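Local coordinates for protein cellulase IBT99 (Metagenomes, PDB 6WBT) that probably hydrolyses 6-phospho-alpha-glucosides, as a family 4 glycosyl hydrolase that binds NAD, manganese and glucose 6-phosphate, at residues A[7-12]-A[83-88]; A[36-41]-A[66-71]. All blocks are in the same frame, centred on the assembly; numbering follows the deposited sequence.

Contact 1 (A[7-12]-A[83-88]). With NAD (nicotinamide-adenine-dinucleotide), chain G.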
ATOM      1  N   ILE A   7     -27.487 -21.617 -24.562  1.00 49.43           N
ATOM      2  CA  ILE A   7     -26.669 -20.454 -24.886  1.00 47.60           C
ATOM      3  C   ILE A   7     -27.586 -19.322 -25.326  1.00 48.04           C
ATOM      4  O   ILE A   7     -28.449 -19.512 -26.193  1.00 49.28           O
ATOM      5  CB  ILE A   7     -25.638 -20.784 -25.978  1.00 47.08           C
ATOM      6  CG1 ILE A   7     -24.948 -22.117 -25.678  1.00 48.65           C
ATOM      7  CG2 ILE A   7     -24.610 -19.670 -26.090  1.00 44.62           C
ATOM      8  CD1 ILE A   7     -24.165 -22.128 -24.383  1.00 48.26           C
ATOM      9  N   VAL A   8     -27.402 -18.145 -24.732  1.00 46.77           N
ATOM     10  CA  VAL A   8     -28.217 -16.973 -25.021  1.00 46.95           C
ATOM     11  C   VAL A   8     -27.304 -15.860 -25.514  1.00 48.36           C
ATOM     12  O   VAL A   8     -26.288 -15.556 -24.878  1.00 47.46           O
ATOM     13  CB  VAL A   8     -29.015 -16.514 -23.787  1.00 45.97           C
ATOM     14  CG1 VAL A   8     -29.870 -15.303 -24.126  1.00 43.97           C
ATOM     15  CG2 VAL A   8     -29.873 -17.652 -23.260  1.00 49.12           C
ATOM     16  N   ILE A   9     -27.665 -15.258 -26.643  1.00 49.80           N
ATOM     17  CA  ILE A   9     -26.932 -14.132 -27.207  1.00 48.61           C
ATOM     18  C   ILE A   9     -27.739 -12.878 -26.892  1.00 50.78           C
ATOM     19  O   ILE A   9     -28.710 -12.555 -27.583  1.00 53.22           O
ATOM     20  CB  ILE A   9     -26.701 -14.298 -28.711  1.00 46.21           C
ATOM     21  CG1 ILE A   9     -25.882 -15.559 -28.987  1.00 46.17           C
ATOM     22  CG2 ILE A   9     -26.001 -13.073 -29.281  1.00 43.58           C
ATOM     23  CD1 ILE A   9     -25.553 -15.766 -30.447  1.00 45.61           C
ATOM     24  N   CYS A  10     -27.343 -12.170 -25.838  1.00 50.48           N
ATOM     25  CA  CYS A  10     -28.007 -10.929 -25.442  1.00 51.42           C
ATOM     26  C   CYS A  10     -27.670  -9.851 -26.462  1.00 52.47           C
ATOM     27  O   CYS A  10     -26.570  -9.294 -26.459  1.00 51.89           O
ATOM     28  CB  CYS A  10     -27.579 -10.519 -24.038  1.00 50.84           C
ATOM     29  SG  CYS A  10     -28.416  -9.047 -23.406  1.00 50.17           S
ATOM     30  N   GLY A  11     -28.621  -9.551 -27.340  1.00 54.90           N
ATOM     31  CA  GLY A  11     -28.383  -8.619 -28.423  1.00 55.24           C
ATOM     32  C   GLY A  11     -28.297  -9.326 -29.759  1.00 56.05           C
ATOM     33  O   GLY A  11     -27.349  -9.118 -30.523  1.00 55.57           O
ATOM     34  N   GLY A  12     -29.289 -10.172 -30.047  1.00 55.64           N
ATOM     35  CA  GLY A  12     -29.284 -10.952 -31.272  1.00 54.86           C
ATOM     36  C   GLY A  12     -29.390 -10.129 -32.537  1.00 54.41           C
ATOM     37  O   GLY A  12     -29.087 -10.638 -33.621  1.00 54.26           O
HETATM   38  N   MSE A  83     -23.922 -14.567 -23.844  1.00 46.66           N
HETATM   39  CA  MSE A  83     -22.931 -13.779 -24.564  1.00 45.86           C
HETATM   40  C   MSE A  83     -23.506 -12.413 -24.923  1.00 47.38           C
HETATM   41  O   MSE A  83     -24.311 -12.287 -25.844  1.00 48.57           O
HETATM   42  CB  MSE A  83     -22.460 -14.518 -25.818  1.00 44.63           C
HETATM   43  CG  MSE A  83     -21.708 -15.808 -25.521  1.00 46.14           C
HETATM   44 SE   MSE A  83     -21.011 -16.687 -27.117  0.54 50.54          SE
HETATM   45  CE  MSE A  83     -22.698 -17.115 -27.994  1.00 50.91           C
ATOM     46  N   ALA A  84     -23.086 -11.393 -24.178  1.00 48.55           N
ATOM     47  CA  ALA A  84     -23.635 -10.051 -24.314  1.00 46.87           C
ATOM     48  C   ALA A  84     -22.910  -9.286 -25.411  1.00 46.21           C
ATOM     49  O   ALA A  84     -21.676  -9.229 -25.430  1.00 43.94           O
ATOM     50  CB  ALA A  84     -23.534  -9.294 -22.989  1.00 44.79           C
ATOM     51  N   GLN A  85     -23.681  -8.697 -26.320  1.00 47.90           N
ATOM     52  CA  GLN A  85     -23.129  -7.856 -27.375  1.00 48.77           C
ATOM     53  C   GLN A  85     -24.106  -6.718 -27.667  1.00 49.91           C
ATOM     54  O   GLN A  85     -24.426  -6.414 -28.816  1.00 51.23           O
ATOM     55  CB  GLN A  85     -22.822  -8.676 -28.628  1.00 49.70           C
ATOM     56  CG  GLN A  85     -23.985  -9.509 -29.142  1.00 51.40           C
ATOM     57  CD  GLN A  85     -23.629 -10.288 -30.392  1.00 54.35           C
ATOM     58  OE1 GLN A  85     -22.455 -10.544 -30.664  1.00 55.40           O
ATOM     59  NE2 GLN A  85     -24.641 -10.666 -31.163  1.00 54.95           N
HETATM   60  N   MSE A  86     -24.591  -6.074 -26.611  1.00 49.80           N
HETATM   61  CA  MSE A  86     -25.552  -4.987 -26.750  1.00 51.36           C
HETATM   62  C   MSE A  86     -24.871  -3.687 -27.155  1.00 52.35           C
HETATM   63  O   MSE A  86     -23.681  -3.489 -26.906  1.00 51.15           O
HETATM   64  CB  MSE A  86     -26.320  -4.782 -25.442  1.00 52.82           C
HETATM   65  CG  MSE A  86     -25.467  -4.238 -24.304  1.00 54.99           C
HETATM   66 SE   MSE A  86     -26.474  -3.928 -22.663  0.71 56.84          SE
HETATM   67  CE  MSE A  86     -27.013  -5.763 -22.288  1.00 56.76           C
ATOM     68  N   ARG A  87     -25.639  -2.803 -27.790  1.00 53.83           N
ATOM     69  CA  ARG A  87     -25.206  -1.443 -28.107  1.00 52.81           C
ATOM     70  C   ARG A  87     -26.371  -0.530 -27.743  1.00 52.90           C
ATOM     71  O   ARG A  87     -27.245  -0.267 -28.574  1.00 56.04           O
ATOM     72  CB  ARG A  87     -24.805  -1.300 -29.574  1.00 52.82           C
ATOM     73  CG  ARG A  87     -24.302   0.089 -29.936  1.00 53.53           C
ATOM     74  CD  ARG A  87     -24.064   0.236 -31.429  1.00 55.13           C
ATOM     75  NE  ARG A  87     -23.007  -0.647 -31.914  1.00 56.60           N
ATOM     76  CZ  ARG A  87     -21.719  -0.323 -31.944  1.00 57.06           C
ATOM     77  NH1 ARG A  87     -21.322   0.866 -31.512  1.00 58.06           N
ATOM     78  NH2 ARG A  87     -20.826  -1.188 -32.404  1.00 56.25           N
ATOM     79  N   VAL A  88     -26.387  -0.064 -26.491  1.00 49.57           N
ATOM     80  CA  VAL A  88     -27.470   0.794 -26.028  1.00 48.19           C
ATOM     81  C   VAL A  88     -27.495   2.067 -26.857  1.00 49.46           C
ATOM     82  O   VAL A  88     -26.477   2.753 -27.010  1.00 48.20           O
ATOM     83  CB  VAL A  88     -27.311   1.099 -24.532  1.00 47.43           C
ATOM     84  CG1 VAL A  88     -28.457   1.976 -24.051  1.00 46.02           C
ATOM     85  CG2 VAL A  88     -27.248  -0.194 -23.730  1.00 47.51           C
TER
HETATM   86  PA  NAD G 503     -25.615  -3.088 -33.400  1.00 60.71           P
HETATM   87  O1A NAD G 503     -26.101  -1.713 -33.084  1.00 60.66           O
HETATM   88  O2A NAD G 503     -25.550  -3.497 -34.834  1.00 60.79           O
HETATM   89  O5B NAD G 503     -26.496  -4.151 -32.579  1.00 59.49           O
HETATM   90  C5B NAD G 503     -26.602  -4.027 -31.134  1.00 58.93           C
HETATM   91  C4B NAD G 503     -27.837  -4.754 -30.661  1.00 58.74           C
HETATM   92  O4B NAD G 503     -27.987  -4.585 -29.226  1.00 58.72           O
HETATM   93  C3B NAD G 503     -29.171  -4.288 -31.271  1.00 58.92           C
HETATM   94  O3B NAD G 503     -29.909  -5.417 -31.721  1.00 58.79           O
HETATM   95  C2B NAD G 503     -29.879  -3.625 -30.085  1.00 59.17           C
HETATM   96  O2B NAD G 503     -31.285  -3.591 -30.197  1.00 58.27           O
HETATM   97  C1B NAD G 503     -29.364  -4.495 -28.948  1.00 59.38           C
HETATM   98  N9A NAD G 503     -29.553  -3.921 -27.621  1.00 60.57           N
HETATM   99  C8A NAD G 503     -29.463  -2.595 -27.278  1.00 61.63           C
HETATM  100  N7A NAD G 503     -29.691  -2.367 -26.009  1.00 62.42           N
HETATM  101  C5A NAD G 503     -29.961  -3.619 -25.478  1.00 61.78           C
HETATM  102  C6A NAD G 503     -30.286  -4.044 -24.175  1.00 61.66           C
HETATM  103  N6A NAD G 503     -30.399  -3.221 -23.137  1.00 62.06           N
HETATM  104  N1A NAD G 503     -30.498  -5.367 -23.985  1.00 61.36           N
HETATM  105  C2A NAD G 503     -30.385  -6.190 -25.035  1.00 61.28           C
HETATM  106  N3A NAD G 503     -30.085  -5.905 -26.299  1.00 61.17           N
HETATM  107  C4A NAD G 503     -29.882  -4.587 -26.462  1.00 61.40           C
HETATM  108  O3  NAD G 503     -24.164  -3.288 -32.747  1.00 63.16           O
HETATM  109  PN  NAD G 503     -22.811  -3.949 -33.299  1.00 64.77           P
HETATM  110  O1N NAD G 503     -23.113  -5.318 -33.810  1.00 65.78           O
HETATM  111  O2N NAD G 503     -22.137  -2.980 -34.214  1.00 64.49           O
HETATM  112  O5D NAD G 503     -21.974  -4.063 -31.938  1.00 65.09           O
HETATM  113  C5D NAD G 503     -22.589  -4.755 -30.824  1.00 64.02           C
HETATM  114  C4D NAD G 503     -21.767  -4.524 -29.581  1.00 63.82           C
HETATM  115  O4D NAD G 503     -20.521  -5.248 -29.695  1.00 64.07           O
HETATM  116  C3D NAD G 503     -21.360  -3.068 -29.312  1.00 64.18           C
HETATM  117  O3D NAD G 503     -21.560  -2.760 -27.939  1.00 65.01           O
HETATM  118  C2D NAD G 503     -19.868  -3.107 -29.661  1.00 63.47           C
HETATM  119  O2D NAD G 503     -19.104  -2.041 -29.120  1.00 62.16           O
HETATM  120  C1D NAD G 503     -19.494  -4.473 -29.101  1.00 65.22           C
HETATM  121  N1N NAD G 503     -18.176  -4.954 -29.602  1.00 67.80           N
HETATM  122  C2N NAD G 503     -17.091  -4.958 -28.766  1.00 69.46           C
HETATM  123  C3N NAD G 503     -15.850  -5.376 -29.221  1.00 71.34           C
HETATM  124  C7N NAD G 503     -14.710  -5.410 -28.234  1.00 73.81           C
HETATM  125  O7N NAD G 503     -13.575  -5.135 -28.614  1.00 75.16           O
HETATM  126  N7N NAD G 503     -14.984  -5.775 -26.990  1.00 74.43           N
HETATM  127  C4N NAD G 503     -15.712  -5.761 -30.551  1.00 70.34           C
HETATM  128  C5N NAD G 503     -16.819  -5.786 -31.371  1.00 69.07           C
HETATM  129  C6N NAD G 503     -18.041  -5.382 -30.878  1.00 67.87           C
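Gln85 reaches across to Gly11, in the glycine-rich turn that follows strand 5-10. Its chi1 of 53° sets CG between the backbone N and the carbonyl carbon. From CB the chain then runs extended. Gln85 CG passes 3.7 Å from Gly11 O, and Gln85 CD lies 3.8 Å from Ile9 CG2. At the tip Gln85 NE2 donates to Gly11 O (3.2 Å), which lies near the amide plane; NE2 itself stands above the carbonyl plane. OE1 is hydrogen-bonded to the hydroxyl of Tyr147. An alanine here would probably leave Gly11 O without this donor and Tyr147 without its amide partner. Next to it, Gln85 N gives a straight hydrogen bond to Cys10 O (3.0 Å, 171°). Farther back, Met83 N hydrogen-bonds to Val8 O at 2.8 Å. Met83, a selenomethionine, bends at chi3 and brings CE to Ile7 CG2 and Ile9 CG1. Beyond Gln85, Arg87 binds NAD, its NE donating to O3 of the diphosphate. This is the nucleotide-binding end of a Rossmann fold. Ile9 and Met83 pack on Ile20 of helix 17-25, Cys10 and Ala84 on Leu130 of helix 114-136, and strand 5-10 runs between strands 33-39 and 81-84.

Contact 2 (A[36-41]-A[66-71]). With NAD (nicotinamide-adenine-dinucleotide), chain G.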
ATOM      1  N   LEU A  36     -30.181 -22.610 -28.788  1.00 65.27           N
ATOM      2  CA  LEU A  36     -29.551 -21.331 -29.089  1.00 60.79           C
ATOM      3  C   LEU A  36     -30.620 -20.249 -29.021  1.00 57.79           C
ATOM      4  O   LEU A  36     -31.610 -20.306 -29.757  1.00 58.24           O
ATOM      5  CB  LEU A  36     -28.887 -21.351 -30.466  1.00 60.80           C
ATOM      6  CG  LEU A  36     -27.983 -20.160 -30.796  1.00 59.68           C
ATOM      7  CD1 LEU A  36     -26.724 -20.190 -29.941  1.00 59.47           C
ATOM      8  CD2 LEU A  36     -27.633 -20.134 -32.276  1.00 60.31           C
ATOM      9  N   TRP A  37     -30.424 -19.273 -28.140  1.00 54.44           N
ATOM     10  CA  TRP A  37     -31.410 -18.231 -27.891  1.00 52.45           C
ATOM     11  C   TRP A  37     -30.877 -16.881 -28.343  1.00 49.58           C
ATOM     12  O   TRP A  37     -29.729 -16.529 -28.049  1.00 47.08           O
ATOM     13  CB  TRP A  37     -31.788 -18.182 -26.408  1.00 52.92           C
ATOM     14  CG  TRP A  37     -32.730 -19.271 -25.999  1.00 54.25           C
ATOM     15  CD1 TRP A  37     -32.409 -20.558 -25.684  1.00 54.04           C
ATOM     16  CD2 TRP A  37     -34.154 -19.168 -25.861  1.00 55.04           C
ATOM     17  NE1 TRP A  37     -33.542 -21.264 -25.360  1.00 54.96           N
ATOM     18  CE2 TRP A  37     -34.627 -20.433 -25.461  1.00 55.93           C
ATOM     19  CE3 TRP A  37     -35.073 -18.130 -26.039  1.00 55.25           C
ATOM     20  CZ2 TRP A  37     -35.978 -20.687 -25.234  1.00 57.56           C
ATOM     21  CZ3 TRP A  37     -36.414 -18.385 -25.813  1.00 56.35           C
ATOM     22  CH2 TRP A  37     -36.854 -19.653 -25.415  1.00 57.27           C
ATOM     23  N   LEU A  38     -31.711 -16.130 -29.056  1.00 50.16           N
ATOM     24  CA  LEU A  38     -31.399 -14.771 -29.478  1.00 49.71           C
ATOM     25  C   LEU A  38     -32.348 -13.831 -28.747  1.00 52.43           C
ATOM     26  O   LEU A  38     -33.555 -13.835 -29.007  1.00 55.00           O
ATOM     27  CB  LEU A  38     -31.533 -14.620 -30.992  1.00 47.46           C
ATOM     28  CG  LEU A  38     -30.611 -15.481 -31.859  1.00 47.20           C
ATOM     29  CD1 LEU A  38     -30.853 -15.189 -33.330  1.00 47.17           C
ATOM     30  CD2 LEU A  38     -29.148 -15.260 -31.498  1.00 46.13           C
ATOM     31  N   TYR A  39     -31.807 -13.034 -27.833  1.00 50.97           N
ATOM     32  CA  TYR A  39     -32.589 -12.081 -27.059  1.00 50.08           C
ATOM     33  C   TYR A  39     -32.207 -10.661 -27.448  1.00 49.48           C
ATOM     34  O   TYR A  39     -31.030 -10.362 -27.672  1.00 48.21           O
ATOM     35  CB  TYR A  39     -32.378 -12.280 -25.557  1.00 48.96           C
ATOM     36  CG  TYR A  39     -32.899 -11.136 -24.716  1.00 50.01           C
ATOM     37  CD1 TYR A  39     -34.258 -10.989 -24.474  1.00 52.11           C
ATOM     38  CD2 TYR A  39     -32.030 -10.202 -24.163  1.00 49.41           C
ATOM     39  CE1 TYR A  39     -34.739  -9.943 -23.706  1.00 53.36           C
ATOM     40  CE2 TYR A  39     -32.501  -9.154 -23.395  1.00 50.51           C
ATOM     41  CZ  TYR A  39     -33.855  -9.029 -23.170  1.00 52.52           C
ATOM     42  OH  TYR A  39     -34.324  -7.986 -22.405  1.00 53.19           O
ATOM     43  N   ASP A  40     -33.208  -9.790 -27.517  1.00 50.03           N
ATOM     44  CA  ASP A  40     -32.993  -8.397 -27.875  1.00 49.75           C
ATOM     45  C   ASP A  40     -34.211  -7.597 -27.443  1.00 51.67           C
ATOM     46  O   ASP A  40     -35.289  -8.148 -27.208  1.00 55.53           O
ATOM     47  CB  ASP A  40     -32.743  -8.240 -29.378  1.00 50.26           C
ATOM     48  CG  ASP A  40     -31.998  -6.973 -29.714  1.00 50.38           C
ATOM     49  OD1 ASP A  40     -32.389  -5.893 -29.217  1.00 50.08           O
ATOM     50  OD2 ASP A  40     -31.008  -7.063 -30.469  1.00 50.99           O
ATOM     51  N   ILE A  41     -34.020  -6.281 -27.330  1.00 49.53           N
ATOM     52  CA  ILE A  41     -35.126  -5.382 -27.023  1.00 50.03           C
ATOM     53  C   ILE A  41     -35.794  -4.837 -28.280  1.00 51.44           C
ATOM     54  O   ILE A  41     -36.918  -4.325 -28.199  1.00 52.92           O
ATOM     55  CB  ILE A  41     -34.665  -4.208 -26.139  1.00 49.58           C
ATOM     56  CG1 ILE A  41     -33.659  -3.337 -26.889  1.00 50.32           C
ATOM     57  CG2 ILE A  41     -34.068  -4.723 -24.838  1.00 48.62           C
ATOM     58  CD1 ILE A  41     -33.267  -2.087 -26.144  1.00 50.73           C
ATOM     59  N   LEU A  66     -33.091 -23.122 -32.849  1.00 66.40           N
ATOM     60  CA  LEU A  66     -32.930 -21.697 -32.599  1.00 64.06           C
ATOM     61  C   LEU A  66     -34.233 -21.118 -32.065  1.00 66.23           C
ATOM     62  O   LEU A  66     -35.289 -21.277 -32.686  1.00 68.05           O
ATOM     63  CB  LEU A  66     -32.516 -20.957 -33.873  1.00 61.13           C
ATOM     64  CG  LEU A  66     -32.401 -19.435 -33.763  1.00 60.12           C
ATOM     65  CD1 LEU A  66     -31.267 -19.043 -32.828  1.00 59.02           C
ATOM     66  CD2 LEU A  66     -32.212 -18.809 -35.134  1.00 58.71           C
ATOM     67  N   LYS A  67     -34.153 -20.444 -30.921  1.00 66.89           N
ATOM     68  CA  LYS A  67     -35.291 -19.761 -30.322  1.00 66.48           C
ATOM     69  C   LYS A  67     -35.018 -18.263 -30.300  1.00 64.02           C
ATOM     70  O   LYS A  67     -33.933 -17.830 -29.899  1.00 64.78           O
ATOM     71  CB  LYS A  67     -35.560 -20.273 -28.905  1.00 66.79           C
ATOM     72  CG  LYS A  67     -35.677 -21.786 -28.802  1.00 68.78           C
ATOM     73  CD  LYS A  67     -37.070 -22.220 -28.371  1.00 71.17           C
ATOM     74  CE  LYS A  67     -38.105 -21.940 -29.450  1.00 72.86           C
ATOM     75  NZ  LYS A  67     -39.454 -22.437 -29.066  1.00 75.02           N
ATOM     76  N   VAL A  68     -35.998 -17.478 -30.736  1.00 60.37           N
ATOM     77  CA  VAL A  68     -35.887 -16.026 -30.796  1.00 56.24           C
ATOM     78  C   VAL A  68     -36.992 -15.429 -29.940  1.00 55.17           C
ATOM     79  O   VAL A  68     -38.155 -15.840 -30.042  1.00 56.96           O
ATOM     80  CB  VAL A  68     -35.972 -15.509 -32.244  1.00 54.63           C
ATOM     81  CG1 VAL A  68     -35.863 -13.992 -32.274  1.00 52.71           C
ATOM     82  CG2 VAL A  68     -34.884 -16.143 -33.096  1.00 54.05           C
ATOM     83  N   THR A  69     -36.633 -14.465 -29.097  1.00 53.70           N
ATOM     84  CA  THR A  69     -37.602 -13.861 -28.194  1.00 54.14           C
ATOM     85  C   THR A  69     -37.134 -12.470 -27.798  1.00 53.12           C
ATOM     86  O   THR A  69     -35.955 -12.128 -27.924  1.00 49.98           O
ATOM     87  CB  THR A  69     -37.815 -14.716 -26.941  1.00 54.15           C
ATOM     88  OG1 THR A  69     -38.790 -14.092 -26.097  1.00 56.01           O
ATOM     89  CG2 THR A  69     -36.511 -14.856 -26.174  1.00 52.05           C
ATOM     90  N   VAL A  70     -38.088 -11.672 -27.320  1.00 54.87           N
ATOM     91  CA  VAL A  70     -37.807 -10.385 -26.697  1.00 54.84           C
ATOM     92  C   VAL A  70     -38.174 -10.366 -25.222  1.00 57.96           C
ATOM     93  O   VAL A  70     -37.995  -9.338 -24.566  1.00 59.61           O
ATOM     94  CB  VAL A  70     -38.519  -9.234 -27.439  1.00 52.75           C
ATOM     95  CG1 VAL A  70     -37.988  -9.105 -28.859  1.00 52.18           C
ATOM     96  CG2 VAL A  70     -40.024  -9.455 -27.445  1.00 52.85           C
ATOM     97  N   ASN A  71     -38.683 -11.473 -24.683  1.00 59.17           N
ATOM     98  CA  ASN A  71     -39.052 -11.548 -23.276  1.00 62.21           C
ATOM     99  C   ASN A  71     -37.843 -11.990 -22.461  1.00 60.75           C
ATOM    100  O   ASN A  71     -37.297 -13.071 -22.722  1.00 60.53           O
ATOM    101  CB  ASN A  71     -40.204 -12.521 -23.075  1.00 66.80           C
ATOM    102  CG  ASN A  71     -40.605 -12.659 -21.617  1.00 69.40           C
ATOM    103  OD1 ASN A  71     -40.208 -13.607 -20.939  1.00 70.46           O
ATOM    104  ND2 ASN A  71     -41.402 -11.713 -21.130  1.00 70.74           N
TER
HETATM  105  PA  NAD G 503     -25.615  -3.088 -33.400  1.00 60.71           P
HETATM  106  O1A NAD G 503     -26.101  -1.713 -33.084  1.00 60.66           O
HETATM  107  O2A NAD G 503     -25.550  -3.497 -34.834  1.00 60.79           O
HETATM  108  O5B NAD G 503     -26.496  -4.151 -32.579  1.00 59.49           O
HETATM  109  C5B NAD G 503     -26.602  -4.027 -31.134  1.00 58.93           C
HETATM  110  C4B NAD G 503     -27.837  -4.754 -30.661  1.00 58.74           C
HETATM  111  O4B NAD G 503     -27.987  -4.585 -29.226  1.00 58.72           O
HETATM  112  C3B NAD G 503     -29.171  -4.288 -31.271  1.00 58.92           C
HETATM  113  O3B NAD G 503     -29.909  -5.417 -31.721  1.00 58.79           O
HETATM  114  C2B NAD G 503     -29.879  -3.625 -30.085  1.00 59.17           C
HETATM  115  O2B NAD G 503     -31.285  -3.591 -30.197  1.00 58.27           O
HETATM  116  C1B NAD G 503     -29.364  -4.495 -28.948  1.00 59.38           C
HETATM  117  N9A NAD G 503     -29.553  -3.921 -27.621  1.00 60.57           N
HETATM  118  C8A NAD G 503     -29.463  -2.595 -27.278  1.00 61.63           C
HETATM  119  N7A NAD G 503     -29.691  -2.367 -26.009  1.00 62.42           N
HETATM  120  C5A NAD G 503     -29.961  -3.619 -25.478  1.00 61.78           C
HETATM  121  C6A NAD G 503     -30.286  -4.044 -24.175  1.00 61.66           C
HETATM  122  N6A NAD G 503     -30.399  -3.221 -23.137  1.00 62.06           N
HETATM  123  N1A NAD G 503     -30.498  -5.367 -23.985  1.00 61.36           N
HETATM  124  C2A NAD G 503     -30.385  -6.190 -25.035  1.00 61.28           C
HETATM  125  N3A NAD G 503     -30.085  -5.905 -26.299  1.00 61.17           N
HETATM  126  C4A NAD G 503     -29.882  -4.587 -26.462  1.00 61.40           C
HETATM  127  O3  NAD G 503     -24.164  -3.288 -32.747  1.00 63.16           O
HETATM  128  PN  NAD G 503     -22.811  -3.949 -33.299  1.00 64.77           P
HETATM  129  O1N NAD G 503     -23.113  -5.318 -33.810  1.00 65.78           O
HETATM  130  O2N NAD G 503     -22.137  -2.980 -34.214  1.00 64.49           O
HETATM  131  O5D NAD G 503     -21.974  -4.063 -31.938  1.00 65.09           O
HETATM  132  C5D NAD G 503     -22.589  -4.755 -30.824  1.00 64.02           C
HETATM  133  C4D NAD G 503     -21.767  -4.524 -29.581  1.00 63.82           C
HETATM  134  O4D NAD G 503     -20.521  -5.248 -29.695  1.00 64.07           O
HETATM  135  C3D NAD G 503     -21.360  -3.068 -29.312  1.00 64.18           C
HETATM  136  O3D NAD G 503     -21.560  -2.760 -27.939  1.00 65.01           O
HETATM  137  C2D NAD G 503     -19.868  -3.107 -29.661  1.00 63.47           C
HETATM  138  O2D NAD G 503     -19.104  -2.041 -29.120  1.00 62.16           O
HETATM  139  C1D NAD G 503     -19.494  -4.473 -29.101  1.00 65.22           C
HETATM  140  N1N NAD G 503     -18.176  -4.954 -29.602  1.00 67.80           N
HETATM  141  C2N NAD G 503     -17.091  -4.958 -28.766  1.00 69.46           C
HETATM  142  C3N NAD G 503     -15.850  -5.376 -29.221  1.00 71.34           C
HETATM  143  C7N NAD G 503     -14.710  -5.410 -28.234  1.00 73.81           C
HETATM  144  O7N NAD G 503     -13.575  -5.135 -28.614  1.00 75.16           O
HETATM  145  N7N NAD G 503     -14.984  -5.775 -26.990  1.00 74.43           N
HETATM  146  C4N NAD G 503     -15.712  -5.761 -30.551  1.00 70.34           C
HETATM  147  C5N NAD G 503     -16.819  -5.786 -31.371  1.00 69.07           C
HETATM  148  C6N NAD G 503     -18.041  -5.382 -30.878  1.00 67.87           C
HETATM  149  O   HOH W   1     -36.765  -6.955 -23.527  1.00 46.85           O
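The Trp37 ring carries Lys67 on one face and Thr69 at its edge. The two strands belong to a beta-alpha-beta unit of the Rossmann fold, strand 33-39, helix 43-60 and strand 66-69, with the helix as the crossover. Lys67 CB sits over the centre of the six-membered ring of Trp37, 3.4 Å from the centroid and 6° off the normal, a CH-pi contact. The two side chains lie side by side and point the same way, and Lys67 CD comes near Trp37 CZ2. Thr69 CG2 meets Trp37 CZ3 near the ring plane at 3.5 Å. Trp37 also has a cation-pi partner in Lys6. At the edge of the Tyr39 ring, CE1 approaches Val70 O, and a water joins Tyr39 OH to the same carbonyl oxygen. Phe76 meets the Tyr39 ring edge-to-face.

The strands run parallel, and strand 66-69 is the outermost on this side of the sheet. Lys67 N to Leu36 O, Leu38 N to Lys67 O and Thr69 N to Leu38 O form the backbone hydrogen bonds. On the face opposite Trp37, Leu66 CD1 touches Leu36 CD2 (3.8 Å) and Leu38 CG (3.7 Å). Leu66 and Val68 also touch helix 43-60 there.

Thr69 OG1 accepts a hydrogen bond from Asn71 N at 3.0 Å, an ST turn. Asn71 is the N-cap of helix 72-76, its OD1 hydrogen-bonded to Glu74 N. Asp40 follows strand 33-39, where an acid usually marks an NAD-binding Rossmann site. Its OD1 accepts a hydrogen bond from a hydroxyl of the adenosine ribose, with NAD O2B 2.7 Å from Asp40 OD1.

How the contacts relate
Contact 1 is buried in the interior of the sheet, while contact 2 is partly exposed and includes its outermost strand. They are joined through neighbouring strands 5-10 and 33-39, where Gly11 N probably hydrogen-bonds to Tyr39 O. Both segments of contact 2 fall in the chain between the two segments of contact 1. Helix 17-25 packs against both. Backbone hydrogen bonds between parallel strands join each pair, and both contacts pack aliphatic side chains. Contact 1 adds a buried amide, that of Gln85; contact 2 adds the Trp37 and Lys67 packing toward the sheet edge. NAD is reached by both segments of contact 1, but in contact 2 by 36-41, with 66-71 taking no part.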